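Local coordinates for HRDC domain-containing protein (PDB 3CYM) that is uncharacterised but probably acts as a 3'-5' exonuclease related to ribonuclease D, binding nucleic acid and cutting it from the 3' end, at residues Gly39-Arg47 against Asp172-Glu180; Gly92-Ser101 against Met113-Glu122. One frame throughout, in Å; residues are numbered along the deposited sequence. Where two conformers were deposited one is given.

Contact 1 and contact 2 meet in one mixed sheet, where strands 40-47 and 95-98 are neighbours, and their centres lie about 9 Å apart. Backbone pairing joins them, Leu-41 N lying 2.7 Å from Val-95 O. Contact 1 is largely buried: branched apolar side chains of a helical segment cover the small residues of the strand, and acidic side chains share sodium at one end. Contact 2 is only partly buried; it binds the strand at the sheet's outermost position, 117-120, through main-chain hydrogen bonds, with a tryptophan in the interior and an arginine at the exposed end. Ile-97 faces Glu-180 and Leu-176, so helix 176-190, which supplies part of contact 1, also packs against contact 2.

Contact 1: residues Gly39-Arg47 against Asp172-Glu180. With NA (sodium ion), chain B; NA (sodium ion), chain C.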
# COMPACT_ATOMS: atom_id res chain seq x y z
N GLY A 39 6.16 17.94 20.86
CA GLY A 39 6.14 16.50 20.66
C GLY A 39 5.79 16.07 19.25
O GLY A 39 5.80 16.88 18.32
N SER A 40 5.45 14.79 19.11
CA SER A 40 5.32 14.13 17.81
C SER A 40 4.03 14.46 17.05
O SER A 40 3.01 14.82 17.64
CB SER A 40 5.41 12.62 17.98
OG SER A 40 6.62 12.23 18.59
N LEU A 41 4.10 14.30 15.73
CA LEU A 41 2.96 14.50 14.85
C LEU A 41 2.31 13.16 14.51
O LEU A 41 2.88 12.35 13.78
CB LEU A 41 3.40 15.22 13.57
CG LEU A 41 2.30 15.62 12.57
CD1 LEU A 41 1.50 16.83 13.06
CD2 LEU A 41 2.89 15.90 11.22
N ALA A 42 1.13 12.92 15.07
CA ALA A 42 0.29 11.80 14.65
C ALA A 42 -0.23 12.09 13.24
O ALA A 42 -0.78 13.15 13.01
CB ALA A 42 -0.88 11.63 15.61
N ALA A 43 -0.03 11.15 12.31
CA ALA A 43 -0.42 11.35 10.91
C ALA A 43 -1.18 10.17 10.30
O ALA A 43 -1.03 9.04 10.74
CB ALA A 43 0.79 11.68 10.06
N ASP A 44 -2.01 10.47 9.30
CA ASP A 44 -2.70 9.46 8.49
C ASP A 44 -3.26 10.08 7.21
O ASP A 44 -3.22 11.30 7.05
CB ASP A 44 -3.84 8.80 9.28
CG ASP A 44 -4.13 7.40 8.83
OD1 ASP A 44 -3.40 6.87 7.97
OD2 ASP A 44 -5.10 6.79 9.31
N ALA A 45 -3.77 9.24 6.31
CA ALA A 45 -4.39 9.72 5.07
C ALA A 45 -5.46 8.76 4.60
O ALA A 45 -5.35 7.54 4.78
CB ALA A 45 -3.35 9.91 3.99
N GLU A 46 -6.49 9.31 3.98
CA GLU A 46 -7.53 8.49 3.37
C GLU A 46 -7.51 8.61 1.85
O GLU A 46 -7.24 9.68 1.31
CB GLU A 46 -8.91 8.87 3.90
CG GLU A 46 -9.09 8.77 5.43
CD GLU A 46 -8.66 7.42 6.00
OE1 GLU A 46 -9.05 6.37 5.46
OE2 GLU A 46 -7.93 7.40 7.02
N ARG A 47 -7.81 7.51 1.18
CA ARG A 47 -7.89 7.50 -0.27
C ARG A 47 -9.14 6.78 -0.77
O ARG A 47 -9.69 5.91 -0.10
CB ARG A 47 -6.62 6.95 -0.91
CG ARG A 47 -6.19 5.59 -0.43
CD ARG A 47 -4.71 5.37 -0.72
NE ARG A 47 -3.89 6.28 0.07
CZ ARG A 47 -3.38 6.01 1.27
NH1 ARG A 47 -2.66 6.92 1.90
NH2 ARG A 47 -3.59 4.83 1.85
N ASP A 172 -8.46 7.70 13.86
CA ASP A 172 -7.24 7.07 13.35
C ASP A 172 -5.91 7.76 13.68
O ASP A 172 -4.86 7.12 13.63
CB ASP A 172 -7.36 6.85 11.84
CG ASP A 172 -7.88 5.47 11.50
OD1 ASP A 172 -8.28 4.71 12.40
OD2 ASP A 172 -7.86 5.13 10.29
N VAL A 173 -5.95 9.06 14.02
CA VAL A 173 -4.77 9.78 14.54
C VAL A 173 -4.84 10.09 16.03
O VAL A 173 -3.85 10.50 16.63
CB VAL A 173 -4.46 11.09 13.77
CG1 VAL A 173 -4.11 10.80 12.35
CG2 VAL A 173 -5.63 12.06 13.87
N GLU A 174 -6.02 9.89 16.63
CA GLU A 174 -6.33 10.22 18.03
C GLU A 174 -5.42 9.59 19.10
O GLU A 174 -5.16 10.21 20.13
CB GLU A 174 -7.82 9.89 18.30
CG GLU A 174 -8.33 9.89 19.77
CD GLU A 174 -8.41 11.27 20.42
OE1 GLU A 174 -8.07 12.28 19.77
OE2 GLU A 174 -8.79 11.34 21.61
N LEU A 175 -4.91 8.39 18.84
CA LEU A 175 -4.16 7.65 19.86
C LEU A 175 -2.71 7.36 19.51
O LEU A 175 -2.02 6.67 20.26
CB LEU A 175 -4.88 6.35 20.22
CG LEU A 175 -6.31 6.50 20.76
CD1 LEU A 175 -7.02 5.16 20.77
CD2 LEU A 175 -6.31 7.14 22.15
N LEU A 176 -2.24 7.88 18.38
CA LEU A 176 -0.90 7.58 17.89
C LEU A 176 0.26 8.12 18.75
O LEU A 176 1.29 7.46 18.85
CB LEU A 176 -0.73 8.02 16.43
CG LEU A 176 -1.59 7.33 15.37
CD1 LEU A 176 -1.17 7.78 13.99
CD2 LEU A 176 -1.48 5.80 15.47
N ILE A 177 0.11 9.29 19.36
CA ILE A 177 1.19 9.79 20.21
C ILE A 177 1.32 8.96 21.50
O ILE A 177 2.42 8.70 21.96
CB ILE A 177 1.21 11.36 20.42
CG1 ILE A 177 0.43 11.80 21.64
CG2 ILE A 177 0.78 12.14 19.15
CD1 ILE A 177 1.31 12.14 22.80
N GLU A 178 0.18 8.52 22.03
CA GLU A 178 0.14 7.65 23.21
C GLU A 178 0.62 6.24 22.87
O GLU A 178 1.22 5.57 23.71
CB GLU A 178 -1.26 7.59 23.83
CG GLU A 178 -1.71 8.89 24.48
CD GLU A 178 -2.56 9.76 23.57
OE1 GLU A 178 -2.61 9.51 22.35
OE2 GLU A 178 -3.20 10.70 24.09
N LEU A 179 0.33 5.79 21.64
CA LEU A 179 0.84 4.51 21.15
C LEU A 179 2.36 4.50 21.12
O LEU A 179 2.97 3.61 21.71
CB LEU A 179 0.32 4.20 19.74
CG LEU A 179 -0.89 3.29 19.58
CD1 LEU A 179 -1.00 2.91 18.11
CD2 LEU A 179 -0.80 2.04 20.48
N GLU A 180 2.95 5.50 20.46
CA GLU A 180 4.40 5.66 20.35
C GLU A 180 5.10 5.58 21.71
O GLU A 180 6.10 4.87 21.84
CB GLU A 180 4.77 6.98 19.65
CG GLU A 180 6.24 7.36 19.86
CD GLU A 180 6.68 8.67 19.23
OE1 GLU A 180 7.82 8.73 18.73
OE2 GLU A 180 5.90 9.65 19.24
NA NA B . -6.83 5.20 8.05
NA NA C . -3.28 4.57 6.46
O HOH W 1 -3.55 5.75 11.56
O HOH W 2 -5.85 5.23 5.90
O HOH W 3 -8.55 3.85 6.89
O HOH W 4 -4.82 3.98 8.28
O HOH W 5 -1.50 5.11 8.26
O HOH W 6 -1.50 2.94 6.27
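Asp-44 and Asp-172 converge on one sodium ion from a strand and from a helical segment. From its CB, Asp-44 touches Val-173 CG1 at 3.7 Å; CG stands anti to the backbone N (chi1 -152°), which carries the carboxylate past this methyl to the metals. There Asp-44 OD1 binds one sodium at 2.8 Å, while OD2 binds the other at 2.7 Å, so a single carboxylate bridges two ions. Asp-172 OD2 meets the second ion at 2.5 Å, and Glu-46 OE2 completes the protein ligands. Asp-44 OD2 and Asp-172 OD2 are neighbours without a hydrogen bond, and the shared cation probably offsets their repulsion. Lys-149 pairs with the other oxygen of Asp-172, and Gln-61 donates to Glu-46 OE2. Acidic residues around two metal positions are characteristic of the DEDD exonucleases of the RNase H-like fold, consistent with an active site in which sodium here occupies positions that divalent metals probably take in catalysis. Away from the ions a small residue suits the close approach of strand and helix: Ala-42 CB lies 3.3 Å from Val-173 O, with Leu-176 CB and Ile-177 CG2 also around it. At the far end Ser-40 OG donates to the syn lone pair of Glu-180 OE2 at 2.8 Å, while Arg-184 holds OE1. An alanine in place of Glu-180 would probably leave the Ser-40 hydroxyl without this acceptor and Arg-184 without its carboxylate mate. The extended Glu-180 chain, CG anti to the backbone N, spans the distance from helix to strand.

Contact 2: residues Gly92-Ser101 against Met113-Glu122; sequences GDAVWILHDS and MEPQRLFDTE
Trp-96 and Arg-117 bury the most surface here, where parallel strands 95-98 and 117-120 of a beta-alpha-beta unit lie side by side, joined through helix 101-111. The backbone bonds Trp-96 N to Arg-117 O and Phe-119 N to Trp-96 O start the pairing; Leu-98 N to Phe-119 O and Thr-121 N to Leu-98 O continue it. The Trp-96 indole provides a broad apolar plate: Pro-115 makes a CH-pi contact over one face, its CG 3.5 Å from the centroid of the six-membered ring and only 6° off the normal. Proline suits this place because its rigid ring can lay both CB and CG against the indole. Met-113 SD comes instead to the edge, 3.7 Å from Trp-96 CH2, a Met-aromatic contact, and Phe-108 meets the indole edge-to-face. A water links NE1, weakly, to Gln-116 N and the carbonyls of Gly-92 and Ala-94.

At the exposed end the Arg-117 chain, bent at chi3 (-66°), turns its guanidinium side-on to Asp-93 O, which accepts from both NE, at 2.7 Å, and NH1. Val-95 CG2 covers one guanidinium face, and Asp-93 OD1 lies over the opposite one, where no N-H points at it, so any attraction is probably one of charges only.

Beyond the strands, Glu-122 CB sits over the face of the His-99 ring, whose NE2 is held by Phe-133 O, while Thr-121 OG1 bonds ND1 at the ring edge. Asp-120, the N-cap of helix 121-127, offers two acceptors: OD1 takes Glu-122 N and Asp-100 N from opposite faces, and OD2 receives Ser-101 N and Ser-101 OG from one face, each at 2.8 Å.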
# COMPACT_ATOMS: atom_id res chain seq x y z
N GLY A 92 8.55 21.17 11.33
CA GLY A 92 10.00 21.06 11.45
C GLY A 92 10.48 19.62 11.38
O GLY A 92 10.07 18.87 10.49
N ASP A 93 11.34 19.25 12.32
CA ASP A 93 11.98 17.94 12.32
C ASP A 93 11.31 17.00 13.32
O ASP A 93 11.93 16.05 13.80
CB ASP A 93 13.48 18.08 12.62
CG ASP A 93 13.77 18.47 14.07
OD1 ASP A 93 14.81 18.05 14.60
OD2 ASP A 93 12.94 19.19 14.68
N ALA A 94 10.03 17.28 13.61
CA ALA A 94 9.22 16.47 14.51
C ALA A 94 9.00 15.05 13.97
O ALA A 94 9.03 14.82 12.76
CB ALA A 94 7.87 17.14 14.77
N VAL A 95 8.80 14.12 14.88
CA VAL A 95 8.60 12.72 14.56
C VAL A 95 7.18 12.53 14.03
O VAL A 95 6.21 12.91 14.67
CB VAL A 95 8.86 11.82 15.80
CG1 VAL A 95 8.54 10.35 15.50
CG2 VAL A 95 10.30 11.95 16.27
N TRP A 96 7.06 11.96 12.85
CA TRP A 96 5.76 11.59 12.32
C TRP A 96 5.44 10.17 12.80
O TRP A 96 6.26 9.26 12.67
CB TRP A 96 5.77 11.65 10.80
CG TRP A 96 5.88 13.04 10.23
CD1 TRP A 96 6.76 14.02 10.59
CD2 TRP A 96 5.09 13.59 9.17
NE1 TRP A 96 6.56 15.14 9.83
CE2 TRP A 96 5.54 14.91 8.95
CE3 TRP A 96 4.04 13.10 8.38
CZ2 TRP A 96 4.98 15.75 7.97
CZ3 TRP A 96 3.49 13.93 7.41
CH2 TRP A 96 3.96 15.24 7.22
N ILE A 97 4.26 9.99 13.39
CA ILE A 97 3.77 8.67 13.75
C ILE A 97 2.77 8.21 12.70
O ILE A 97 1.74 8.86 12.46
CB ILE A 97 3.11 8.62 15.14
CG1 ILE A 97 3.96 9.32 16.18
CG2 ILE A 97 2.89 7.19 15.57
CD1 ILE A 97 3.14 9.86 17.30
N LEU A 98 3.10 7.09 12.07
CA LEU A 98 2.28 6.49 11.03
C LEU A 98 2.14 5.01 11.33
O LEU A 98 3.06 4.40 11.88
CB LEU A 98 2.93 6.68 9.65
CG LEU A 98 2.72 7.98 8.85
CD1 LEU A 98 3.55 9.13 9.37
CD2 LEU A 98 3.05 7.76 7.39
N HIS A 99 0.98 4.44 11.02
CA HIS A 99 0.78 3.00 11.13
C HIS A 99 0.88 2.45 9.72
O HIS A 99 0.03 2.76 8.88
CB HIS A 99 -0.60 2.68 11.73
CG HIS A 99 -0.77 1.24 12.12
ND1 HIS A 99 -0.34 0.74 13.32
CD2 HIS A 99 -1.30 0.20 11.44
CE1 HIS A 99 -0.61 -0.55 13.38
NE2 HIS A 99 -1.19 -0.90 12.25
N ASP A 100 1.92 1.66 9.46
CA ASP A 100 2.28 1.16 8.12
C ASP A 100 2.58 2.34 7.20
O ASP A 100 1.77 2.72 6.34
CB ASP A 100 1.19 0.22 7.55
CG ASP A 100 1.58 -0.43 6.22
OD1 ASP A 100 2.77 -0.41 5.84
OD2 ASP A 100 0.67 -0.96 5.55
N SER A 101 3.77 2.91 7.40
CA SER A 101 4.18 4.15 6.77
C SER A 101 4.39 4.06 5.27
O SER A 101 4.33 5.08 4.58
CB SER A 101 5.45 4.69 7.44
OG SER A 101 6.55 3.83 7.20
N MET A 113 5.06 17.38 1.31
CA MET A 113 5.42 17.26 2.72
C MET A 113 6.79 16.58 2.85
O MET A 113 7.19 15.78 2.00
CB MET A 113 4.35 16.50 3.50
CG MET A 113 3.13 17.33 3.86
SD MET A 113 1.76 16.35 4.49
CE MET A 113 0.89 15.99 3.00
N GLU A 114 7.51 16.92 3.92
CA GLU A 114 8.85 16.38 4.14
C GLU A 114 9.06 15.90 5.57
O GLU A 114 9.71 16.59 6.36
CB GLU A 114 9.90 17.43 3.76
CG GLU A 114 11.19 16.84 3.19
CD GLU A 114 12.26 16.57 4.24
OE1 GLU A 114 12.78 15.44 4.30
OE2 GLU A 114 12.60 17.50 5.01
N PRO A 115 8.50 14.71 5.92
CA PRO A 115 8.77 14.10 7.23
C PRO A 115 10.26 13.83 7.45
O PRO A 115 10.92 13.23 6.60
CB PRO A 115 7.99 12.78 7.17
CG PRO A 115 6.95 13.00 6.12
CD PRO A 115 7.59 13.88 5.11
N GLN A 116 10.78 14.29 8.58
CA GLN A 116 12.22 14.19 8.82
C GLN A 116 12.60 13.06 9.76
O GLN A 116 13.76 12.64 9.81
CB GLN A 116 12.78 15.52 9.33
CG GLN A 116 12.85 16.59 8.25
CD GLN A 116 13.67 17.77 8.69
OE1 GLN A 116 13.15 18.88 8.84
NE2 GLN A 116 14.97 17.55 8.90
N ARG A 117 11.61 12.60 10.53
CA ARG A 117 11.75 11.49 11.46
C ARG A 117 10.46 10.67 11.44
O ARG A 117 9.39 11.20 11.13
CB ARG A 117 12.08 11.98 12.88
CG ARG A 117 13.54 12.43 13.07
CD ARG A 117 13.88 12.77 14.51
NE ARG A 117 13.16 13.94 15.01
CZ ARG A 117 13.20 14.38 16.27
NH1 ARG A 117 12.50 15.45 16.62
NH2 ARG A 117 13.94 13.75 17.18
N LEU A 118 10.57 9.39 11.77
CA LEU A 118 9.43 8.48 11.72
C LEU A 118 9.39 7.54 12.90
O LEU A 118 10.42 7.04 13.34
CB LEU A 118 9.48 7.66 10.43
CG LEU A 118 8.34 6.70 10.07
CD1 LEU A 118 7.08 7.48 9.73
CD2 LEU A 118 8.78 5.84 8.91
N PHE A 119 8.19 7.31 13.43
CA PHE A 119 7.92 6.15 14.25
C PHE A 119 6.78 5.41 13.59
O PHE A 119 5.66 5.92 13.51
CB PHE A 119 7.56 6.53 15.68
CG PHE A 119 7.47 5.35 16.61
CD1 PHE A 119 8.56 4.98 17.38
CD2 PHE A 119 6.30 4.59 16.71
CE1 PHE A 119 8.49 3.87 18.23
CE2 PHE A 119 6.23 3.49 17.56
CZ PHE A 119 7.32 3.14 18.32
N ASP A 120 7.06 4.20 13.11
CA ASP A 120 6.03 3.38 12.49
C ASP A 120 5.45 2.41 13.53
O ASP A 120 6.13 1.48 13.98
CB ASP A 120 6.59 2.65 11.26
CG ASP A 120 5.51 2.07 10.35
OD1 ASP A 120 4.42 1.65 10.82
OD2 ASP A 120 5.77 2.00 9.13
N THR A 121 4.19 2.62 13.91
CA THR A 121 3.56 1.79 14.94
C THR A 121 3.27 0.37 14.45
O THR A 121 3.11 -0.54 15.26
CB THR A 121 2.26 2.40 15.54
OG1 THR A 121 1.35 2.74 14.48
CG2 THR A 121 2.56 3.64 16.37
N GLU A 122 3.18 0.17 13.13
CA GLU A 122 3.00 -1.17 12.61
C GLU A 122 4.33 -1.90 12.67
O GLU A 122 4.38 -3.01 13.17
CB GLU A 122 2.42 -1.19 11.19
CG GLU A 122 2.31 -2.62 10.63
CD GLU A 122 1.26 -2.80 9.55
OE1 GLU A 122 1.64 -3.14 8.42
OE2 GLU A 122 0.05 -2.60 9.83
O HOH W 7 9.34 16.01 10.51